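Local coordinates for putative type VI secretion protein (PDB 6SK0) that forms the trimeric puncturing spike at the tip of the type VI secretion system, which carries a phospholipase effector and takes part in its inhibition, at the interface of chains A and B. Coordinates in Å, arbitrary orientation; residue numbers count along the deposited sequence, not the author numbering. Chains: chain A/B, Putative type VI secretion protein.

Contact 1: the interface of chains A and B. Residues chain A 741-743; chain B 734-736, 745-747, 750.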
# COMPACT_ATOMS: atom_id res chain seq x y z
N GLY A 741 14.37 -30.76 39.62
CA GLY A 741 13.63 -30.08 40.65
C GLY A 741 14.60 -29.37 41.55
O GLY A 741 14.36 -29.21 42.75
N ASN A 742 15.73 -28.97 40.99
CA ASN A 742 16.83 -28.43 41.75
C ASN A 742 17.06 -26.97 41.41
O ASN A 742 16.66 -26.48 40.36
CB ASN A 742 18.12 -29.22 41.50
CG ASN A 742 17.96 -30.68 41.81
OD1 ASN A 742 17.43 -31.04 42.85
ND2 ASN A 742 18.42 -31.52 40.91
N ILE A 743 17.73 -26.29 42.33
CA ILE A 743 18.25 -24.95 42.11
C ILE A 743 19.75 -25.01 42.31
O ILE A 743 20.22 -25.49 43.35
CB ILE A 743 17.60 -23.92 43.05
CG1 ILE A 743 16.08 -23.98 42.93
CG2 ILE A 743 18.12 -22.54 42.75
CD1 ILE A 743 15.37 -23.04 43.85
N ALA B 734 10.93 -26.23 40.86
CA ALA B 734 11.78 -25.25 41.50
C ALA B 734 11.30 -23.84 41.16
O ALA B 734 10.76 -23.59 40.08
CB ALA B 734 13.23 -25.42 41.06
N TYR B 735 11.50 -22.92 42.10
CA TYR B 735 11.17 -21.54 41.83
C TYR B 735 12.04 -20.62 42.67
O TYR B 735 12.52 -20.99 43.74
CB TYR B 735 9.69 -21.24 42.08
CG TYR B 735 9.31 -21.32 43.53
CD1 TYR B 735 8.90 -22.51 44.08
CD2 TYR B 735 9.38 -20.20 44.34
CE1 TYR B 735 8.57 -22.59 45.41
CE2 TYR B 735 9.05 -20.27 45.67
CZ TYR B 735 8.64 -21.47 46.19
OH TYR B 735 8.30 -21.56 47.52
N ILE B 736 12.23 -19.41 42.16
CA ILE B 736 12.79 -18.30 42.90
C ILE B 736 11.77 -17.18 42.85
O ILE B 736 11.37 -16.75 41.77
CB ILE B 736 14.14 -17.85 42.34
CG1 ILE B 736 15.15 -18.99 42.42
CG2 ILE B 736 14.63 -16.64 43.08
CD1 ILE B 736 16.47 -18.66 41.84
N LEU B 745 13.59 -19.28 47.66
CA LEU B 745 14.08 -20.32 46.76
C LEU B 745 13.43 -21.61 47.20
O LEU B 745 13.78 -22.18 48.24
CB LEU B 745 15.60 -20.42 46.80
CG LEU B 745 16.40 -19.36 46.07
CD1 LEU B 745 16.51 -18.12 46.91
CD2 LEU B 745 17.77 -19.91 45.76
N GLY B 746 12.47 -22.07 46.42
CA GLY B 746 11.79 -23.31 46.74
C GLY B 746 12.00 -24.34 45.66
O GLY B 746 11.90 -24.02 44.47
N CYS B 747 12.28 -25.57 46.05
CA CYS B 747 12.41 -26.65 45.10
C CYS B 747 12.15 -27.97 45.81
O CYS B 747 12.43 -28.09 47.00
CB CYS B 747 13.79 -26.66 44.43
SG CYS B 747 15.15 -27.15 45.46
N GLN B 750 17.17 -30.34 45.58
CA GLN B 750 18.18 -29.73 46.41
C GLN B 750 18.57 -28.36 45.88
O GLN B 750 18.52 -28.10 44.68
CB GLN B 750 19.41 -30.62 46.51
CG GLN B 750 20.18 -30.77 45.24
CD GLN B 750 21.55 -31.37 45.47
OE1 GLN B 750 21.71 -32.25 46.31
NE2 GLN B 750 22.55 -30.88 44.75

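Contact 2: the interface of chains A and B. Residues chain A 646, 649-651; chain B 654-659.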
# COMPACT_ATOMS: atom_id res chain seq x y z
N SER A 646 -0.66 -8.14 -6.04
CA SER A 646 0.13 -8.84 -7.04
C SER A 646 -0.15 -10.32 -6.90
O SER A 646 0.08 -10.91 -5.84
CB SER A 646 1.62 -8.55 -6.88
OG SER A 646 2.36 -9.26 -7.86
N GLU A 649 3.70 -11.95 -7.85
CA GLU A 649 4.94 -11.26 -7.57
C GLU A 649 4.77 -10.41 -6.32
O GLU A 649 3.84 -10.63 -5.54
CB GLU A 649 5.37 -10.41 -8.76
CG GLU A 649 5.57 -11.23 -10.01
CD GLU A 649 6.57 -10.63 -10.96
OE1 GLU A 649 6.72 -9.40 -10.99
OE2 GLU A 649 7.22 -11.40 -11.69
N SER A 650 5.67 -9.48 -6.11
CA SER A 650 5.68 -8.73 -4.88
C SER A 650 4.98 -7.39 -5.02
O SER A 650 4.88 -6.82 -6.11
CB SER A 650 7.12 -8.53 -4.40
OG SER A 650 7.63 -9.73 -3.88
N VAL A 651 4.48 -6.90 -3.90
CA VAL A 651 4.03 -5.53 -3.77
C VAL A 651 5.13 -4.76 -3.06
O VAL A 651 5.51 -5.10 -1.94
CB VAL A 651 2.70 -5.45 -3.01
CG1 VAL A 651 2.33 -4.01 -2.74
CG2 VAL A 651 1.60 -6.16 -3.79
N MET B 654 -2.32 -7.66 -1.04
CA MET B 654 -2.06 -9.07 -1.24
C MET B 654 -0.90 -9.22 -2.20
O MET B 654 -0.81 -8.51 -3.21
CB MET B 654 -3.28 -9.80 -1.79
CG MET B 654 -4.45 -9.88 -0.84
SD MET B 654 -5.38 -8.35 -0.72
CE MET B 654 -7.03 -8.99 -0.42
N SER B 655 -0.00 -10.14 -1.89
CA SER B 655 1.10 -10.46 -2.78
C SER B 655 1.26 -11.96 -2.80
O SER B 655 1.31 -12.59 -1.73
CB SER B 655 2.39 -9.76 -2.34
OG SER B 655 2.77 -10.18 -1.04
N GLY B 656 1.32 -12.54 -3.99
CA GLY B 656 1.74 -13.93 -4.09
C GLY B 656 3.15 -14.12 -3.58
O GLY B 656 3.45 -15.13 -2.94
N ASP B 657 4.01 -13.17 -3.86
CA ASP B 657 5.36 -13.09 -3.33
C ASP B 657 5.38 -12.17 -2.10
O ASP B 657 4.41 -12.09 -1.35
CB ASP B 657 6.33 -12.68 -4.43
CG ASP B 657 6.73 -13.84 -5.29
OD1 ASP B 657 7.38 -13.61 -6.34
OD2 ASP B 657 6.41 -14.98 -4.93
N ASN B 658 6.53 -11.57 -1.83
CA ASN B 658 6.71 -10.66 -0.72
C ASN B 658 5.82 -9.42 -0.82
O ASN B 658 5.38 -9.00 -1.89
CB ASN B 658 8.16 -10.21 -0.66
CG ASN B 658 9.08 -11.27 -0.15
OD1 ASN B 658 8.66 -12.36 0.20
ND2 ASN B 658 10.36 -10.95 -0.11
N THR B 659 5.58 -8.82 0.33
CA THR B 659 5.14 -7.43 0.44
C THR B 659 6.28 -6.68 1.12
O THR B 659 6.53 -6.89 2.31
CB THR B 659 3.85 -7.30 1.23
OG1 THR B 659 2.78 -7.93 0.53
CG2 THR B 659 3.51 -5.84 1.45

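Contact 1: the interface of chains A and B
A:Ile743, the residue with most surface buried here, lays its side chain against two neighbouring stretches of chain B near the C-terminal end of the modelled part of the VgrG spike, where the copies wind round one another in a triple-stranded beta-helix. Its CG1 stands anti to the carbonyl carbon and beside the backbone N (chi1 -54°), and the extended arm carries CD1 over the seam of strands 734-739 and 742-746 of chain B. CG1 passes 3.7 Å from the methyl CB of B:Ala734 and lies about as near to CB of B:Cys747. At the tip, CD1 comes within 3.5 Å of the carbonyl O of B:Tyr735 and also approaches the carbonyl O of B:Gly746, so the methyl rests on backbone as much as on side chains. CD1 also lies near CB of B:Leu745, and the branch methyl CG2 meets the same leucine, 4.0 Å from CD2 of B:Leu745; the two side chains cross obliquely.

B:Gln750, in the loop before strand 751-753, bonds to the backbone of A:Ile743 and to the side chain of A:Asn742. Its O accepts the amide N of A:Ile743 at 3.1 Å, and its own N donates to the side-chain carbonyl OD1 of A:Asn742 at 2.8 Å. The latter bond is nearly straight, 168° at the hydrogen, although the donor is tilted 21° from the carboxamide plane. B:Gln750 is thus held through both its amide N and its carbonyl O. Its side chain touches the oxygen end of the same carboxamide before leading away, with CG of B:Gln750 3.7 Å from OD1 of A:Asn742.

Contact 2: the interface of chains A and B
A:Glu649 meets B:Asp657 through its backbone in the intertwined beta-helix of the VgrG family. O of A:Glu649 takes the amide N of B:Asp657 at 3.1 Å, with the donor well above the carbonyl plane, 57° out of it. CB of B:Asp657 packs 3.7 Å from CA of A:Glu649. Both carboxylates lie in this region but keep apart, OE2 of A:Glu649 being 5.8 Å from OD1 of B:Asp657, and some repulsion between them is plausible.

A:Ser650 directs its hydroxyl across to the backbone of B:Asn658: OG stands beside its own backbone N (chi1 -74°) and approaches N of B:Asn658 to 3.0 Å, at most a bent hydrogen bond. The same OG makes a weak bond to O of B:Asn658. That carbonyl also receives N of A:Val651 at 3.0 Å, and strand 651-655 of chain A then bridges in parallel to B:Thr659. CG2 of A:Val651 reaches 3.4 Å from the carbonyl O of B:Met654 and lies near CB of B:Ser655. On the other flank A:Ser646 and B:Ser655 pair as a parallel bridge, N of A:Ser646 donating to O of B:Met654 and its carbonyl O receiving N of B:Gly656.

Within chain B, the hydroxyl OG of B:Ser655 shares a hydrogen bond with OG1 of B:Thr659 at 2.7 Å. It also bonds O of B:Asp657 at 2.5 Å and, weakly, O of B:Asn658, which holds the hydroxyl inside the B turn.

Contacts 1 and 2 lie about 51 Å apart and have no residue in common. Both join chains A and B within the repeating run of short strands: contact 2 about strands 642-646, 651-655 and 659-663, contact 1 about strands 734-739 and 742-746 near the modelled C-terminal end. In contact 2 the main-chain bonds dominate and link strands in parallel, whereas contact 1 adds an apolar side chain laid against two adjacent strands of the neighbour. Repeated in each of the three copies, such patches would fasten the chains together at separate levels of the spike, in keeping with a stiff puncturing device.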